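Local coordinates for protein 2-hydroxyisobutyryl-CoA synthetase (Aquincola tertiaricarbonis, PDB 6HDY) that belongs to the AMP-binding enzymes of the ANL superfamily, with a large nucleotide-binding region followed by a smaller C-terminal domain, at residues N118-H123 / I139-W144; W15-E20 / E331-P336. One frame throughout, in Å; residues are numbered along the deposited sequence.

From the N terminus, the chain passes first through 15-20, a loop ahead of helix 36-40, whose partner 331-336 comes more than 300 residues later, between strands 322-329 and 340-347. Interaction 2 therefore closes a very long loop. Nested inside it is interaction 1, a short-range closure in which 118-123 meets 139-144 across the hairpin of strands 121-126 and 136-140, at the start of helix 141-157. The two contacts touch: Asp-143 accepts probable hydrogen bonds from Thr-333 N and Ser-334 OG, with Asp-143 OD2 2.6 Å from Ser-334 OG. Together they tie the N-terminal arm, the hairpin and the loop between strands 322-329 and 340-347.

Interaction 1 (N118-H123 / I139-W144); sequences NSEIFH and IGRADW
A classic beta bulge marks the two-stranded antiparallel hairpin of 121-126 and 136-140, where Phe-122 and His-123 both face Ile-139. Ile-139 O accepts from both of their amides, Phe-122 N at 2.8 Å and His-123 N at 3.1 Å, and Ile-139 N returns a bond to His-123 O. One step on, Gly-140 occupies the N-cap position of helix 141-157, and Arg-141 N donates to Glu-120 O. The bend at chi2 (78°) turns CD of Glu-120 toward the helix start, and OE2 lies at its first turn: Ala-142 N gives it a weak bond of 3.4 Å, and a water bridges OE2 to Asp-143 N. OE1 lies over one face of the Arg-141 guanidinium, 4.1 Å from NH1, near enough for the charges to feel each other but with no N-H aimed at it.

Trp-144 completes an aromatic cluster. Its indole takes Phe-122 CE2 over a face, Phe-122 CE2 3.5 Å from Trp-144 CG, with the planes 56° apart. The His-123 ring lies obliquely against the six-membered ring, His-123 ND1 3.2 Å from Trp-144 CH2. Arg-141 CG meets Phe-122 at CD1. His-123 ND1 also bonds to His-125, and NE2 to Glu-186 of the second subunit, placing this hairpin at the dimer interface. A carboxylate at the N-terminal end of the helix would be favoured by the helix dipole, and Glu-120 is consistent with such a stabilised charge.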
loop_
_atom_site.group_PDB
_atom_site.type_symbol
_atom_site.label_atom_id
_atom_site.label_comp_id
_atom_site.label_asym_id
_atom_site.label_seq_id
_atom_site.Cartn_x
_atom_site.Cartn_y
_atom_site.Cartn_z
ATOM N N ASN A 118 5.878 8.049 -23.047
ATOM C CA ASN A 118 5.345 8.549 -21.780
ATOM C C ASN A 118 3.909 8.072 -21.529
ATOM O O ASN A 118 3.583 7.681 -20.418
ATOM C CB ASN A 118 5.391 10.078 -21.771
ATOM C CG ASN A 118 5.880 10.658 -20.470
ATOM O OD1 ASN A 118 6.801 10.125 -19.821
ATOM N ND2 ASN A 118 5.280 11.780 -20.072
ATOM N N SER A 119 3.079 8.074 -22.575
ATOM C CA SER A 119 1.681 7.655 -22.575
ATOM C C SER A 119 1.474 6.182 -22.228
ATOM O O SER A 119 0.354 5.782 -21.925
ATOM C CB SER A 119 1.034 7.983 -23.922
ATOM O OG SER A 119 1.548 7.174 -24.968
ATOM N N GLU A 120 2.529 5.368 -22.286
ATOM C CA GLU A 120 2.411 3.949 -21.978
ATOM C C GLU A 120 2.594 3.674 -20.456
ATOM O O GLU A 120 2.121 2.632 -19.975
ATOM C CB GLU A 120 3.364 3.135 -22.889
ATOM C CG GLU A 120 3.736 1.713 -22.461
ATOM C CD GLU A 120 2.760 0.564 -22.659
ATOM O OE1 GLU A 120 1.657 0.782 -23.215
ATOM O OE2 GLU A 120 3.121 -0.571 -22.271
ATOM N N ILE A 121 3.250 4.604 -19.708
ATOM C CA ILE A 121 3.543 4.414 -18.270
ATOM C C ILE A 121 2.253 4.262 -17.452
ATOM O O ILE A 121 1.333 5.098 -17.526
ATOM C CB ILE A 121 4.517 5.476 -17.690
ATOM C CG1 ILE A 121 5.884 5.383 -18.409
ATOM C CG2 ILE A 121 4.712 5.295 -16.161
ATOM C CD1 ILE A 121 6.449 6.703 -18.715
ATOM N N PHE A 122 2.191 3.135 -16.752
ATOM C CA PHE A 122 1.073 2.682 -15.939
ATOM C C PHE A 122 1.265 2.952 -14.443
ATOM O O PHE A 122 0.337 3.408 -13.791
ATOM C CB PHE A 122 0.868 1.170 -16.182
ATOM C CG PHE A 122 -0.259 0.481 -15.449
ATOM C CD1 PHE A 122 -1.589 0.779 -15.739
ATOM C CD2 PHE A 122 0.004 -0.472 -14.480
ATOM C CE1 PHE A 122 -2.633 0.123 -15.079
ATOM C CE2 PHE A 122 -1.042 -1.127 -13.814
ATOM C CZ PHE A 122 -2.353 -0.856 -14.155
ATOM N N HIS A 123 2.438 2.610 -13.901
ATOM C CA HIS A 123 2.752 2.757 -12.480
ATOM C C HIS A 123 4.093 3.403 -12.279
ATOM O O HIS A 123 5.020 3.165 -13.059
ATOM C CB HIS A 123 2.786 1.395 -11.823
ATOM C CG HIS A 123 1.557 1.008 -11.072
ATOM N ND1 HIS A 123 1.641 0.406 -9.845
ATOM C CD2 HIS A 123 0.260 1.074 -11.437
ATOM C CE1 HIS A 123 0.405 0.090 -9.513
ATOM N NE2 HIS A 123 -0.458 0.492 -10.434
ATOM N N ILE A 139 6.867 1.929 -15.127
ATOM C CA ILE A 139 6.457 0.636 -15.661
ATOM C C ILE A 139 5.207 0.758 -16.555
ATOM O O ILE A 139 4.192 1.302 -16.119
ATOM C CB ILE A 139 6.303 -0.369 -14.512
ATOM C CG1 ILE A 139 7.540 -0.278 -13.580
ATOM C CG2 ILE A 139 6.116 -1.788 -15.068
ATOM C CD1 ILE A 139 7.280 -0.495 -12.173
ATOM N N GLY A 140 5.318 0.277 -17.797
ATOM C CA GLY A 140 4.230 0.332 -18.758
ATOM C C GLY A 140 3.172 -0.695 -18.440
ATOM O O GLY A 140 3.437 -1.647 -17.709
ATOM N N ARG A 141 1.966 -0.504 -18.986
ATOM C CA ARG A 141 0.806 -1.383 -18.803
ATOM C C ARG A 141 1.112 -2.824 -19.182
ATOM O O ARG A 141 0.780 -3.744 -18.435
ATOM C CB ARG A 141 -0.370 -0.862 -19.643
ATOM C CG ARG A 141 -1.709 -0.889 -18.917
ATOM C CD ARG A 141 -2.773 -0.032 -19.588
ATOM N NE ARG A 141 -2.285 1.294 -19.989
ATOM C CZ ARG A 141 -2.084 1.678 -21.250
ATOM N NH1 ARG A 141 -2.323 0.838 -22.254
ATOM N NH2 ARG A 141 -1.639 2.900 -21.517
ATOM N N ALA A 142 1.757 -3.016 -20.333
ATOM C CA ALA A 142 2.124 -4.338 -20.839
ATOM C C ALA A 142 3.117 -5.019 -19.937
ATOM O O ALA A 142 2.932 -6.203 -19.651
ATOM C CB ALA A 142 2.640 -4.231 -22.276
ATOM N N ASP A 143 4.100 -4.274 -19.381
ATOM C CA ASP A 143 5.066 -4.856 -18.414
ATOM C C ASP A 143 4.420 -5.275 -17.100
ATOM O O ASP A 143 4.767 -6.314 -16.579
ATOM C CB ASP A 143 6.247 -3.920 -18.144
ATOM C CG ASP A 143 7.235 -3.879 -19.278
ATOM O OD1 ASP A 143 6.986 -4.536 -20.304
ATOM O OD2 ASP A 143 8.248 -3.200 -19.145
ATOM N N TRP A 144 3.472 -4.493 -16.590
ATOM C CA TRP A 144 2.741 -4.803 -15.354
ATOM C C TRP A 144 2.028 -6.167 -15.535
ATOM O O TRP A 144 2.086 -7.030 -14.651
ATOM C CB TRP A 144 1.737 -3.649 -14.999
ATOM C CG TRP A 144 1.322 -3.709 -13.558
ATOM C CD1 TRP A 144 0.302 -4.448 -13.037
ATOM C CD2 TRP A 144 2.068 -3.204 -12.433
ATOM N NE1 TRP A 144 0.318 -4.377 -11.658
ATOM C CE2 TRP A 144 1.383 -3.603 -11.262
ATOM C CE3 TRP A 144 3.247 -2.445 -12.300
ATOM C CZ2 TRP A 144 1.833 -3.262 -9.969
ATOM C CZ3 TRP A 144 3.670 -2.072 -11.020
ATOM C CH2 TRP A 144 2.969 -2.483 -9.875
HETATM O O HOH W 1 5.058 -2.085 -20.767
HETATM O O HOH W 2 -1.751 3.827 -18.115
#

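Interaction 2 (W15-E20 / E331-P336); sequences WNFPVE and ERTSQP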
loop_
_atom_site.group_PDB
_atom_site.type_symbol
_atom_site.label_atom_id
_atom_site.label_comp_id
_atom_site.label_asym_id
_atom_site.label_seq_id
_atom_site.Cartn_x
_atom_site.Cartn_y
_atom_site.Cartn_z
ATOM N N TRP A 15 5.383 -17.788 -26.180
ATOM C CA TRP A 15 6.730 -17.280 -26.400
ATOM C C TRP A 15 6.716 -16.230 -27.493
ATOM O O TRP A 15 6.693 -16.561 -28.670
ATOM C CB TRP A 15 7.700 -18.428 -26.716
ATOM C CG TRP A 15 9.155 -18.049 -26.713
ATOM C CD1 TRP A 15 10.022 -18.123 -27.764
ATOM C CD2 TRP A 15 9.922 -17.585 -25.591
ATOM N NE1 TRP A 15 11.278 -17.714 -27.374
ATOM C CE2 TRP A 15 11.247 -17.386 -26.043
ATOM C CE3 TRP A 15 9.619 -17.315 -24.243
ATOM C CZ2 TRP A 15 12.266 -16.936 -25.196
ATOM C CZ3 TRP A 15 10.622 -16.845 -23.414
ATOM C CH2 TRP A 15 11.931 -16.667 -23.885
ATOM N N ASN A 16 6.692 -14.955 -27.098
ATOM C CA ASN A 16 6.648 -13.837 -28.033
ATOM C C ASN A 16 7.221 -12.578 -27.398
ATOM O O ASN A 16 7.070 -12.368 -26.187
ATOM C CB ASN A 16 5.179 -13.578 -28.458
ATOM C CG ASN A 16 4.975 -12.766 -29.717
ATOM O OD1 ASN A 16 5.712 -12.884 -30.707
ATOM N ND2 ASN A 16 3.898 -11.984 -29.739
ATOM N N PHE A 17 7.865 -11.730 -28.229
ATOM C CA PHE A 17 8.341 -10.419 -27.804
ATOM C C PHE A 17 7.810 -9.347 -28.754
ATOM O O PHE A 17 8.111 -9.413 -29.950
ATOM C CB PHE A 17 9.862 -10.295 -27.651
ATOM C CG PHE A 17 10.276 -8.992 -26.981
ATOM C CD1 PHE A 17 10.508 -7.841 -27.734
ATOM C CD2 PHE A 17 10.411 -8.913 -25.597
ATOM C CE1 PHE A 17 10.885 -6.644 -27.119
ATOM C CE2 PHE A 17 10.808 -7.722 -24.985
ATOM C CZ PHE A 17 11.027 -6.590 -25.750
ATOM N N PRO A 18 7.079 -8.319 -28.239
ATOM C CA PRO A 18 6.637 -8.117 -26.839
ATOM C C PRO A 18 5.652 -9.207 -26.411
ATOM O O PRO A 18 4.857 -9.660 -27.223
ATOM C CB PRO A 18 5.938 -6.739 -26.883
ATOM C CG PRO A 18 6.432 -6.082 -28.137
ATOM C CD PRO A 18 6.585 -7.235 -29.104
ATOM N N VAL A 19 5.724 -9.647 -25.154
ATOM C CA VAL A 19 4.852 -10.700 -24.623
ATOM C C VAL A 19 3.381 -10.188 -24.467
ATOM O O VAL A 19 3.154 -8.989 -24.337
ATOM C CB VAL A 19 5.469 -11.307 -23.332
ATOM C CG1 VAL A 19 5.150 -10.452 -22.104
ATOM C CG2 VAL A 19 5.051 -12.760 -23.134
ATOM N N GLU A 20 2.407 -11.105 -24.525
ATOM C CA GLU A 20 0.979 -10.805 -24.487
ATOM C C GLU A 20 0.186 -12.010 -23.983
ATOM O O GLU A 20 -0.503 -12.685 -24.759
ATOM C CB GLU A 20 0.503 -10.418 -25.906
ATOM C CG GLU A 20 0.009 -8.983 -25.977
ATOM C CD GLU A 20 -1.368 -8.788 -26.585
ATOM O OE1 GLU A 20 -2.207 -8.115 -25.944
ATOM O OE2 GLU A 20 -1.613 -9.316 -27.695
ATOM N N GLU A 331 11.101 -10.252 -21.211
ATOM C CA GLU A 331 9.690 -9.942 -21.428
ATOM C C GLU A 331 9.288 -8.555 -20.926
ATOM O O GLU A 331 8.216 -8.405 -20.321
ATOM C CB GLU A 331 8.812 -11.038 -20.780
ATOM C CG GLU A 331 8.927 -12.415 -21.427
ATOM C CD GLU A 331 7.968 -13.481 -20.936
ATOM O OE1 GLU A 331 7.399 -13.328 -19.834
ATOM O OE2 GLU A 331 7.779 -14.476 -21.666
ATOM N N ARG A 332 10.131 -7.526 -21.181
ATOM C CA ARG A 332 9.839 -6.143 -20.772
ATOM C C ARG A 332 10.171 -5.121 -21.837
ATOM O O ARG A 332 11.251 -5.159 -22.426
ATOM C CB ARG A 332 10.518 -5.785 -19.429
ATOM C CG ARG A 332 9.774 -6.346 -18.219
ATOM C CD ARG A 332 10.136 -5.677 -16.918
ATOM N NE ARG A 332 9.850 -4.231 -16.883
ATOM C CZ ARG A 332 10.098 -3.455 -15.833
ATOM N NH1 ARG A 332 10.625 -3.971 -14.727
ATOM N NH2 ARG A 332 9.821 -2.156 -15.880
ATOM N N THR A 333 9.233 -4.199 -22.088
ATOM C CA THR A 333 9.403 -3.122 -23.064
ATOM C C THR A 333 9.722 -1.782 -22.386
ATOM O O THR A 333 10.272 -0.899 -23.032
ATOM C CB THR A 333 8.163 -3.017 -23.963
ATOM O OG1 THR A 333 7.002 -2.877 -23.137
ATOM C CG2 THR A 333 8.012 -4.212 -24.914
ATOM N N SER A 334 9.368 -1.619 -21.093
ATOM C CA SER A 334 9.587 -0.364 -20.337
ATOM C C SER A 334 10.755 -0.554 -19.370
ATOM O O SER A 334 10.776 -1.552 -18.636
ATOM C CB SER A 334 8.322 0.057 -19.581
ATOM O OG SER A 334 8.150 -0.695 -18.385
ATOM N N GLN A 335 11.737 0.387 -19.385
ATOM C CA GLN A 335 12.965 0.300 -18.572
ATOM C C GLN A 335 13.593 -1.105 -18.621
ATOM O O GLN A 335 13.863 -1.682 -17.569
ATOM C CB GLN A 335 12.733 0.795 -17.130
ATOM C CG GLN A 335 12.393 2.306 -17.087
ATOM C CD GLN A 335 12.263 2.815 -15.660
ATOM O OE1 GLN A 335 11.594 2.212 -14.820
ATOM N NE2 GLN A 335 12.883 3.951 -15.361
ATOM N N PRO A 336 13.793 -1.729 -19.832
ATOM C CA PRO A 336 14.364 -3.089 -19.838
ATOM C C PRO A 336 15.807 -3.075 -19.348
ATOM O O PRO A 336 16.582 -2.192 -19.708
ATOM C CB PRO A 336 14.230 -3.541 -21.297
ATOM C CG PRO A 336 14.221 -2.287 -22.087
ATOM C CD PRO A 336 13.569 -1.235 -21.212
HETATM O O HOH W 3 7.813 -14.439 -24.280
#
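Val-19 lies against the side chain of Glu-331, and here the two loops fit together closely. Its CG2 comes within 3.5 Å of Glu-331 OE2 and also touches CD, while CG1 meets Glu-331 CB at 3.9 Å. With chi1 at 83°, CG1 of Val-19 sits between the backbone N and the carbonyl carbon, and both methyls meet the glutamate. The Glu-331 chain is extended beyond CG (chi2 -173°) and crosses the valine obliquely. Phe-17 supplies the second close fit: its ring turns an edge to the backbone of the other loop, with Arg-332 O near the ring plane and 3.6 Å from Phe-17 CZ.

No direct hydrogen bond joins the two segments, so the polar end of Glu-331 is held by other means. A water donates to OE2 at 2.6 Å and accepts from Asn-16 N, linking the two loops. Arg-38 forms a salt bridge with OE2, and Tyr-21 OH bonds to OE1, so this largely buried carboxylate would be expected to stay ionised. In the fold, the contact lays the N-terminal arm, which reaches helix 43-64 through Trp-15 and Phe-17, against the loop between strands 322-329 and 340-347 of the antiparallel sheet.

Pro-18 is on the solvent side, and across the contact it meets just one group, the CG2 methyl of Thr-333, whereas buried Val-19 touches Glu-331 with CB and both methyls. Thr-333 CG2 reaches CB of Pro-18 at 3.8 Å, and the proline, entered through a cis peptide bond, crosses the threonine at about a right angle. At the start of the arm segment, Trp-15 barely reaches across: its CZ3 stops 4.1 Å from Glu-331 OE2, the ring and carboxylate planes 43° apart.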